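Local structure of salmonella plasmid virulence: SpvB (Salmonella typhimurium, 6P0X) at residues 58-63 / 273-278; 65-70 / 165-170. The protein is the N-terminal domain of a secreted Salmonella virulence toxin that, as a whole, probably ADP-ribosylates actin on arginine using NAD(+) and so blocks filament assembly. All coordinates share one frame; numbering follows the deposited sequence.

Interaction 1: residues 58-63 / 273-278; sequences RRTSHG and LYNYGF. With AKR (acrylic acid), chain C.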
ATOM      1  N   ARG A  58      -5.074  12.138  -4.967  1.00 25.83           N
ATOM      2  CA  ARG A  58      -5.405  13.459  -5.476  1.00 22.87           C
ATOM      3  C   ARG A  58      -5.178  13.496  -6.979  1.00 26.75           C
ATOM      4  O   ARG A  58      -4.209  12.925  -7.492  1.00 20.71           O
ATOM      5  CB  ARG A  58      -4.562  14.533  -4.791  1.00 20.62           C
ATOM      6  CG  ARG A  58      -4.857  14.697  -3.313  1.00 22.47           C
ATOM      7  CD  ARG A  58      -4.158  15.922  -2.748  1.00 21.86           C
ATOM      8  NE  ARG A  58      -4.301  15.989  -1.298  1.00 26.75           N
ATOM      9  CZ  ARG A  58      -5.163  16.778  -0.667  1.00 33.76           C
ATOM     10  NH1 ARG A  58      -5.958  17.586  -1.357  1.00 31.00           N
ATOM     11  NH2 ARG A  58      -5.224  16.763   0.658  1.00 36.53           N
ATOM     12  N   ARG A  59      -6.088  14.157  -7.687  1.00 23.24           N
ATOM     13  CA  ARG A  59      -5.983  14.265  -9.132  1.00 20.84           C
ATOM     14  C   ARG A  59      -4.822  15.175  -9.527  1.00 29.57           C
ATOM     15  O   ARG A  59      -4.516  16.157  -8.847  1.00 24.83           O
ATOM     16  CB  ARG A  59      -7.289  14.807  -9.707  1.00 23.18           C
ATOM     17  CG  ARG A  59      -7.466  14.570 -11.192  1.00 22.90           C
ATOM     18  CD  ARG A  59      -8.705  15.271 -11.711  1.00 23.86           C
ATOM     19  NE  ARG A  59      -8.994  14.894 -13.091  1.00 34.73           N
ATOM     20  CZ  ARG A  59     -10.046  15.320 -13.779  1.00 31.44           C
ATOM     21  NH1 ARG A  59     -10.921  16.149 -13.223  1.00 30.48           N
ATOM     22  NH2 ARG A  59     -10.223  14.919 -15.028  1.00 28.04           N
ATOM     23  N   THR A  60      -4.167  14.836 -10.643  1.00 28.78           N
ATOM     24  CA  THR A  60      -3.108  15.671 -11.195  1.00 30.34           C
ATOM     25  C   THR A  60      -3.336  16.085 -12.641  1.00 29.34           C
ATOM     26  O   THR A  60      -2.668  17.015 -13.102  1.00 29.18           O
ATOM     27  CB  THR A  60      -1.746  14.959 -11.121  1.00 29.85           C
ATOM     28  OG1 THR A  60      -1.797  13.738 -11.870  1.00 31.24           O
ATOM     29  CG2 THR A  60      -1.375  14.652  -9.676  1.00 22.95           C
ATOM     30  N   SER A  61      -4.261  15.438 -13.357  1.00 32.37           N
ATOM     31  CA  SER A  61      -4.438  15.707 -14.783  1.00 38.06           C
ATOM     32  C   SER A  61      -4.753  17.174 -15.055  1.00 47.21           C
ATOM     33  O   SER A  61      -4.336  17.722 -16.083  1.00 44.74           O
ATOM     34  CB  SER A  61      -5.529  14.798 -15.350  1.00 34.64           C
ATOM     35  OG  SER A  61      -6.788  15.097 -14.776  1.00 40.73           O
ATOM     36  N   HIS A  62      -5.508  17.824 -14.165  1.00 45.50           N
ATOM     37  CA  HIS A  62      -5.858  19.233 -14.316  1.00 48.66           C
ATOM     38  C   HIS A  62      -4.969  20.144 -13.477  1.00 47.49           C
ATOM     39  O   HIS A  62      -5.423  21.191 -13.007  1.00 62.69           O
ATOM     40  CB  HIS A  62      -7.329  19.468 -13.967  1.00 57.49           C
ATOM     41  CG  HIS A  62      -8.288  18.926 -14.981  1.00 63.96           C
ATOM     42  ND1 HIS A  62      -8.083  17.735 -15.646  1.00 65.30           N
ATOM     43  CD2 HIS A  62      -9.459  19.419 -15.450  1.00 65.65           C
ATOM     44  CE1 HIS A  62      -9.086  17.518 -16.477  1.00 65.93           C
ATOM     45  NE2 HIS A  62      -9.934  18.524 -16.377  1.00 68.06           N
ATOM     46  N   GLY A  63      -3.706  19.787 -13.315  1.00 36.03           N
ATOM     47  CA  GLY A  63      -2.746  20.573 -12.572  1.00 31.17           C
ATOM     48  C   GLY A  63      -2.384  19.930 -11.241  1.00 33.15           C
ATOM     49  O   GLY A  63      -3.134  19.134 -10.669  1.00 35.18           O
ATOM     50  N   LEU A 273       9.793  11.491  -9.460  1.00 21.07           N
ATOM     51  CA  LEU A 273       8.478  11.894  -9.941  1.00 22.12           C
ATOM     52  C   LEU A 273       8.068  13.187  -9.252  1.00 20.54           C
ATOM     53  O   LEU A 273       8.352  13.383  -8.063  1.00 27.05           O
ATOM     54  CB  LEU A 273       7.434  10.807  -9.676  1.00 22.79           C
ATOM     55  CG  LEU A 273       7.772   9.419 -10.218  1.00 35.94           C
ATOM     56  CD1 LEU A 273       6.870   8.364  -9.591  1.00 18.17           C
ATOM     57  CD2 LEU A 273       7.653   9.401 -11.739  1.00 19.34           C
ATOM     58  N   TYR A 274       7.399  14.071 -10.001  1.00 24.37           N
ATOM     59  CA  TYR A 274       7.107  15.409  -9.509  1.00 21.21           C
ATOM     60  C   TYR A 274       5.686  15.910  -9.749  1.00 21.72           C
ATOM     61  O   TYR A 274       5.417  17.075  -9.434  1.00 22.06           O
ATOM     62  CB  TYR A 274       8.072  16.423 -10.148  1.00 22.68           C
ATOM     63  CG  TYR A 274       9.540  16.193  -9.871  1.00 27.84           C
ATOM     64  CD1 TYR A 274      10.125  16.654  -8.703  1.00 29.06           C
ATOM     65  CD2 TYR A 274      10.342  15.531 -10.792  1.00 24.00           C
ATOM     66  CE1 TYR A 274      11.466  16.458  -8.453  1.00 25.41           C
ATOM     67  CE2 TYR A 274      11.683  15.329 -10.554  1.00 25.05           C
ATOM     68  CZ  TYR A 274      12.241  15.794  -9.382  1.00 28.58           C
ATOM     69  OH  TYR A 274      13.582  15.595  -9.140  1.00 27.02           O
ATOM     70  N   ASN A 275       4.770  15.103 -10.294  1.00 19.84           N
ATOM     71  CA  ASN A 275       3.472  15.683 -10.637  1.00 24.24           C
ATOM     72  C   ASN A 275       2.591  15.946  -9.417  1.00 27.00           C
ATOM     73  O   ASN A 275       1.500  16.502  -9.577  1.00 19.33           O
ATOM     74  CB  ASN A 275       2.729  14.819 -11.661  1.00 25.13           C
ATOM     75  CG  ASN A 275       2.329  13.468 -11.129  1.00 34.40           C
ATOM     76  OD1 ASN A 275       2.744  13.054 -10.051  1.00 47.36           O
ATOM     77  ND2 ASN A 275       1.576  12.732 -11.934  1.00 43.15           N
ATOM     78  N   TYR A 276       3.001  15.536  -8.219  1.00 26.45           N
ATOM     79  CA  TYR A 276       2.244  15.854  -7.013  1.00 25.41           C
ATOM     80  C   TYR A 276       2.712  17.132  -6.323  1.00 27.73           C
ATOM     81  O   TYR A 276       2.145  17.503  -5.289  1.00 30.71           O
ATOM     82  CB  TYR A 276       2.296  14.693  -6.020  1.00 19.11           C
ATOM     83  CG  TYR A 276       1.470  13.497  -6.435  1.00 25.17           C
ATOM     84  CD1 TYR A 276       0.102  13.614  -6.655  1.00 28.72           C
ATOM     85  CD2 TYR A 276       2.052  12.244  -6.573  1.00 17.06           C
ATOM     86  CE1 TYR A 276      -0.660  12.517  -7.019  1.00 31.95           C
ATOM     87  CE2 TYR A 276       1.303  11.144  -6.933  1.00 21.98           C
ATOM     88  CZ  TYR A 276      -0.055  11.285  -7.159  1.00 32.93           C
ATOM     89  OH  TYR A 276      -0.805  10.187  -7.524  1.00 31.98           O
ATOM     90  N   GLY A 277       3.747  17.791  -6.829  1.00 29.15           N
ATOM     91  CA  GLY A 277       4.229  19.011  -6.217  1.00 30.41           C
ATOM     92  C   GLY A 277       5.389  18.838  -5.264  1.00 28.22           C
ATOM     93  O   GLY A 277       5.823  19.828  -4.662  1.00 31.71           O
ATOM     94  N   PHE A 278       5.877  17.613  -5.084  1.00 26.37           N
ATOM     95  CA  PHE A 278       7.074  17.349  -4.301  1.00 27.73           C
ATOM     96  C   PHE A 278       7.788  16.158  -4.923  1.00 29.08           C
ATOM     97  O   PHE A 278       7.206  15.404  -5.708  1.00 31.57           O
ATOM     98  CB  PHE A 278       6.748  17.098  -2.820  1.00 22.81           C
ATOM     99  CG  PHE A 278       5.724  16.015  -2.592  1.00 21.46           C
ATOM    100  CD1 PHE A 278       6.110  14.692  -2.441  1.00 20.93           C
ATOM    101  CD2 PHE A 278       4.374  16.326  -2.511  1.00 20.93           C
ATOM    102  CE1 PHE A 278       5.167  13.693  -2.228  1.00 26.93           C
ATOM    103  CE2 PHE A 278       3.426  15.334  -2.293  1.00 28.31           C
ATOM    104  CZ  PHE A 278       3.825  14.015  -2.151  1.00 26.60           C
TER
HETATM  105  CA  AKR C 401       3.994   8.238  -7.515  1.00 25.44           C
HETATM  106  CB  AKR C 401       3.532   8.986  -8.497  1.00 21.59           C
HETATM  107  C   AKR C 401       3.559   6.779  -7.416  1.00 38.89           C
HETATM  108  O   AKR C 401       2.475   6.439  -7.963  1.00 38.85           O
HETATM  109  OXT AKR C 401       4.265   5.930  -6.795  1.00 34.77           O
HETATM  110  O   HOH W   1      -2.998  10.799  -8.914  1.00 22.33           O
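Y276 OH is hydrogen-bonded to a water oxygen 2.7 Å away, and that water donates to R58 O over 2.8 Å. Q168, on strand 165-175, also hydrogen-bonds this OH through NE2, so the hydroxyl of this buried tyrosine has two partners. Tyrosine suits the place because one flat side chain reaches from its turn to the 58-63 chain and still offers a polar end. Its ring edge meets R58 directly, with CE1 3.6 Å from the carbonyl O and near the ring plane. T60 points its side chain toward 273-278: its rotamer (chi1 60°) puts CG2 anti to the carbonyl carbon, beside the backbone N, and this methyl then lies 3.5 Å from Y276 CE1, oblique to the ring. The same methyl rests 3.4 Å from the backbone O of N275. Each segment contains a type I beta turn, T60 to G63 and Y274 to G277, and the two loops meet beside a pocket occupied by acrylic acid. Both turns close on a glycine, whose positive phi would be awkward for other residues. On the ring's other flank from CE1, Y276 CE2 lies 3.5 Å from CB of the acid, again obliquely, and L273 CD1 comes equally near its CA, giving the vinyl group an apolar wall. Q168 NE2 hydrogen-bonds the acid as well, joining the phenol and the ligand through one amide.

Interaction 2: residues 65-70 / 165-170; sequences PQYNDS and HTAQWL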
ATOM      1  N   PRO A  65      -2.049  19.257  -7.460  1.00 27.72           N
ATOM      2  CA  PRO A  65      -2.931  19.642  -6.355  1.00 26.85           C
ATOM      3  C   PRO A  65      -2.284  20.718  -5.498  1.00 29.74           C
ATOM      4  O   PRO A  65      -1.062  20.775  -5.350  1.00 33.82           O
ATOM      5  CB  PRO A  65      -3.118  18.336  -5.573  1.00 23.47           C
ATOM      6  CG  PRO A  65      -1.970  17.463  -5.985  1.00 29.33           C
ATOM      7  CD  PRO A  65      -1.683  17.830  -7.411  1.00 29.37           C
ATOM      8  N   GLN A  66      -3.119  21.592  -4.948  1.00 32.65           N
ATOM      9  CA  GLN A  66      -2.665  22.667  -4.077  1.00 39.58           C
ATOM     10  C   GLN A  66      -2.833  22.325  -2.604  1.00 39.85           C
ATOM     11  O   GLN A  66      -2.421  23.113  -1.746  1.00 38.11           O
ATOM     12  CB  GLN A  66      -3.393  23.976  -4.426  1.00 42.02           C
ATOM     13  CG  GLN A  66      -3.286  24.302  -5.913  1.00 53.82           C
ATOM     14  CD  GLN A  66      -1.939  24.914  -6.294  1.00 65.72           C
ATOM     15  OE1 GLN A  66      -1.172  25.348  -5.434  1.00 70.29           O
ATOM     16  NE2 GLN A  66      -1.600  24.835  -7.577  1.00 64.52           N
ATOM     17  N   TYR A  67      -3.425  21.167  -2.297  1.00 32.22           N
ATOM     18  CA  TYR A  67      -3.611  20.695  -0.926  1.00 40.90           C
ATOM     19  C   TYR A  67      -4.467  21.683  -0.131  1.00 50.27           C
ATOM     20  O   TYR A  67      -4.075  22.211   0.912  1.00 46.39           O
ATOM     21  CB  TYR A  67      -2.251  20.429  -0.269  1.00 34.10           C
ATOM     22  CG  TYR A  67      -1.464  19.402  -1.054  1.00 29.09           C
ATOM     23  CD1 TYR A  67      -1.694  18.043  -0.884  1.00 21.40           C
ATOM     24  CD2 TYR A  67      -0.537  19.796  -2.013  1.00 22.95           C
ATOM     25  CE1 TYR A  67      -0.996  17.102  -1.619  1.00 25.50           C
ATOM     26  CE2 TYR A  67       0.164  18.863  -2.756  1.00 28.54           C
ATOM     27  CZ  TYR A  67      -0.070  17.517  -2.555  1.00 28.96           C
ATOM     28  OH  TYR A  67       0.625  16.587  -3.292  1.00 27.33           O
ATOM     29  N   ASN A  68      -5.663  21.922  -0.670  1.00 57.78           N
ATOM     30  CA  ASN A  68      -6.677  22.766  -0.051  1.00 61.99           C
ATOM     31  C   ASN A  68      -8.061  22.268  -0.447  1.00 65.45           C
ATOM     32  O   ASN A  68      -8.243  21.073  -0.706  1.00 58.53           O
ATOM     33  CB  ASN A  68      -6.487  24.235  -0.446  1.00 55.17           C
ATOM     34  CG  ASN A  68      -6.474  24.450  -1.955  1.00 60.09           C
ATOM     35  OD1 ASN A  68      -7.145  23.744  -2.707  1.00 64.80           O
ATOM     36  ND2 ASN A  68      -5.710  25.442  -2.401  1.00 51.76           N
ATOM     37  N   ASP A  69      -9.040  23.173  -0.500  1.00 71.04           N
ATOM     38  CA  ASP A  69     -10.400  22.781  -0.853  1.00 73.50           C
ATOM     39  C   ASP A  69     -10.568  22.522  -2.344  1.00 60.49           C
ATOM     40  O   ASP A  69     -11.342  21.639  -2.729  1.00 59.21           O
ATOM     41  CB  ASP A  69     -11.392  23.862  -0.416  1.00 82.04           C
ATOM     42  CG  ASP A  69     -11.362  24.115   1.075  1.00 90.82           C
ATOM     43  OD1 ASP A  69     -10.488  23.545   1.762  1.00 94.58           O
ATOM     44  OD2 ASP A  69     -12.220  24.883   1.561  1.00 98.21           O
ATOM     45  N   SER A  70      -9.858  23.268  -3.189  1.00 53.44           N
ATOM     46  CA  SER A  70     -10.035  23.199  -4.636  1.00 50.91           C
ATOM     47  C   SER A  70      -9.518  21.906  -5.259  1.00 41.45           C
ATOM     48  O   SER A  70      -9.643  21.752  -6.480  1.00 50.06           O
ATOM     49  CB  SER A  70      -9.351  24.397  -5.300  1.00 55.33           C
ATOM     50  OG  SER A  70      -7.940  24.276  -5.243  1.00 65.02           O
ATOM     51  N   HIS A 165       0.226  17.267   3.610  1.00 28.17           N
ATOM     52  CA  HIS A 165       0.003  17.252   2.164  1.00 24.69           C
ATOM     53  C   HIS A 165       0.173  15.821   1.674  1.00 27.98           C
ATOM     54  O   HIS A 165       1.267  15.392   1.308  1.00 30.25           O
ATOM     55  CB  HIS A 165       0.969  18.196   1.456  1.00 23.75           C
ATOM     56  CG  HIS A 165       0.747  19.642   1.764  1.00 27.91           C
ATOM     57  ND1 HIS A 165       1.380  20.654   1.072  1.00 29.47           N
ATOM     58  CD2 HIS A 165      -0.038  20.251   2.686  1.00 28.42           C
ATOM     59  CE1 HIS A 165       0.999  21.823   1.558  1.00 30.75           C
ATOM     60  NE2 HIS A 165       0.138  21.605   2.536  1.00 32.36           N
ATOM     61  N   THR A 166      -0.925  15.072   1.648  1.00 26.66           N
ATOM     62  CA  THR A 166      -0.896  13.687   1.202  1.00 25.45           C
ATOM     63  C   THR A 166      -1.440  13.587  -0.216  1.00 28.95           C
ATOM     64  O   THR A 166      -2.529  14.089  -0.509  1.00 27.77           O
ATOM     65  CB  THR A 166      -1.696  12.787   2.145  1.00 22.97           C
ATOM     66  OG1 THR A 166      -0.995  12.664   3.387  1.00 27.21           O
ATOM     67  CG2 THR A 166      -1.879  11.398   1.535  1.00 20.35           C
ATOM     68  N   ALA A 167      -0.663  12.956  -1.092  1.00 22.36           N
ATOM     69  CA  ALA A 167      -1.055  12.702  -2.468  1.00 23.67           C
ATOM     70  C   ALA A 167      -1.767  11.368  -2.633  1.00 22.69           C
ATOM     71  O   ALA A 167      -2.628  11.236  -3.510  1.00 27.54           O
ATOM     72  CB  ALA A 167       0.179  12.731  -3.372  1.00 23.64           C
ATOM     73  N   GLN A 168      -1.417  10.377  -1.815  1.00 24.65           N
ATOM     74  CA  GLN A 168      -1.962   9.032  -1.938  1.00 22.30           C
ATOM     75  C   GLN A 168      -2.182   8.442  -0.554  1.00 25.00           C
ATOM     76  O   GLN A 168      -1.260   8.422   0.267  1.00 26.73           O
ATOM     77  CB  GLN A 168      -1.012   8.138  -2.736  1.00 25.90           C
ATOM     78  CG  GLN A 168      -1.094   8.323  -4.232  1.00 28.46           C
ATOM     79  CD  GLN A 168      -0.121   7.430  -4.961  1.00 31.28           C
ATOM     80  OE1 GLN A 168       0.432   6.497  -4.377  1.00 29.65           O
ATOM     81  NE2 GLN A 168       0.100   7.711  -6.244  1.00 23.51           N
ATOM     82  N   TRP A 169      -3.403   7.976  -0.296  1.00 18.04           N
ATOM     83  CA  TRP A 169      -3.722   7.184   0.887  1.00 20.38           C
ATOM     84  C   TRP A 169      -3.788   5.726   0.449  1.00 21.31           C
ATOM     85  O   TRP A 169      -4.677   5.343  -0.322  1.00 24.61           O
ATOM     86  CB  TRP A 169      -5.040   7.627   1.517  1.00 18.60           C
ATOM     87  CG  TRP A 169      -5.063   9.048   1.998  1.00 25.32           C
ATOM     88  CD1 TRP A 169      -4.887   9.484   3.282  1.00 29.11           C
ATOM     89  CD2 TRP A 169      -5.282  10.222   1.204  1.00 21.11           C
ATOM     90  NE1 TRP A 169      -4.986  10.854   3.333  1.00 30.90           N
ATOM     91  CE2 TRP A 169      -5.229  11.331   2.072  1.00 25.16           C
ATOM     92  CE3 TRP A 169      -5.522  10.442  -0.157  1.00 21.11           C
ATOM     93  CZ2 TRP A 169      -5.400  12.640   1.623  1.00 24.57           C
ATOM     94  CZ3 TRP A 169      -5.695  11.742  -0.599  1.00 24.18           C
ATOM     95  CH2 TRP A 169      -5.633  12.825   0.289  1.00 21.63           C
ATOM     96  N   LEU A 170      -2.847   4.920   0.934  1.00 24.08           N
ATOM     97  CA  LEU A 170      -2.746   3.518   0.557  1.00 19.86           C
ATOM     98  C   LEU A 170      -3.585   2.661   1.495  1.00 19.66           C
ATOM     99  O   LEU A 170      -3.661   2.934   2.697  1.00 21.67           O
ATOM    100  CB  LEU A 170      -1.285   3.067   0.602  1.00 23.58           C
ATOM    101  CG  LEU A 170      -0.275   3.978  -0.100  1.00 22.08           C
ATOM    102  CD1 LEU A 170       1.133   3.437   0.054  1.00 23.10           C
ATOM    103  CD2 LEU A 170      -0.623   4.134  -1.571  1.00 18.55           C
TER
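Y67 and H165 lie with their rings almost parallel, planes at 3° and centroids 4.6 Å apart, but slid so far that the rings barely overlap. Each ring instead covers the other residue's CB. Y67 CB sits 3.6 Å from the centroid of the imidazole, almost on its normal, while H165 CB lies 3.7 Å from the centroid of the phenol ring, making a reciprocal pair of CH-pi contacts. In both residues CG stands beside the backbone N, anti to the carbonyl carbon (chi1 -59° in Y67, -67° in H165), which brings each ring over the other's CB. Flat, broad side chains suit this exchange. On the imidazole, H165 ND1 hydrogen-bonds a glycerol, probably from the crystallisation liquor. Farther along the phenol, CE1 meets the carbonyl O of T166 at 3.6 Å, in the ring plane, an oxygen that also has R58 as a partner. The tip of the tyrosine, whose hydroxyl is engaged by Y276, reaches the small methyl of A167, OH to CB 3.9 Å. A167, near that hydroxyl, belongs to a classic beta bulge in strand 165-175, in which A167 and Q168 both face L157.

In the fold
Interactions 1 and 2 have centres about 9 Å apart, on the same side of the chain's centre, and interaction 2 is nested along the chain within the loop closed by interaction 1. Segments 58-63 and 65-70 both belong to the connection between strands 55-58 and 73-74, while 165-170 lies on strand 165-175, which a bulge interrupts and which pairs antiparallel with 55-58. The two contacts also touch: Y67 OH hydrogen-bonds Y276 O, and R58 NE hydrogen-bonds T166 O, each at 2.7 Å. One connection is thus fixed both to its neighbouring strand and to the distant loop 273-278, beside an acrylic acid site formed by Q168, M208, L273 and Y276 in this beta-rich domain.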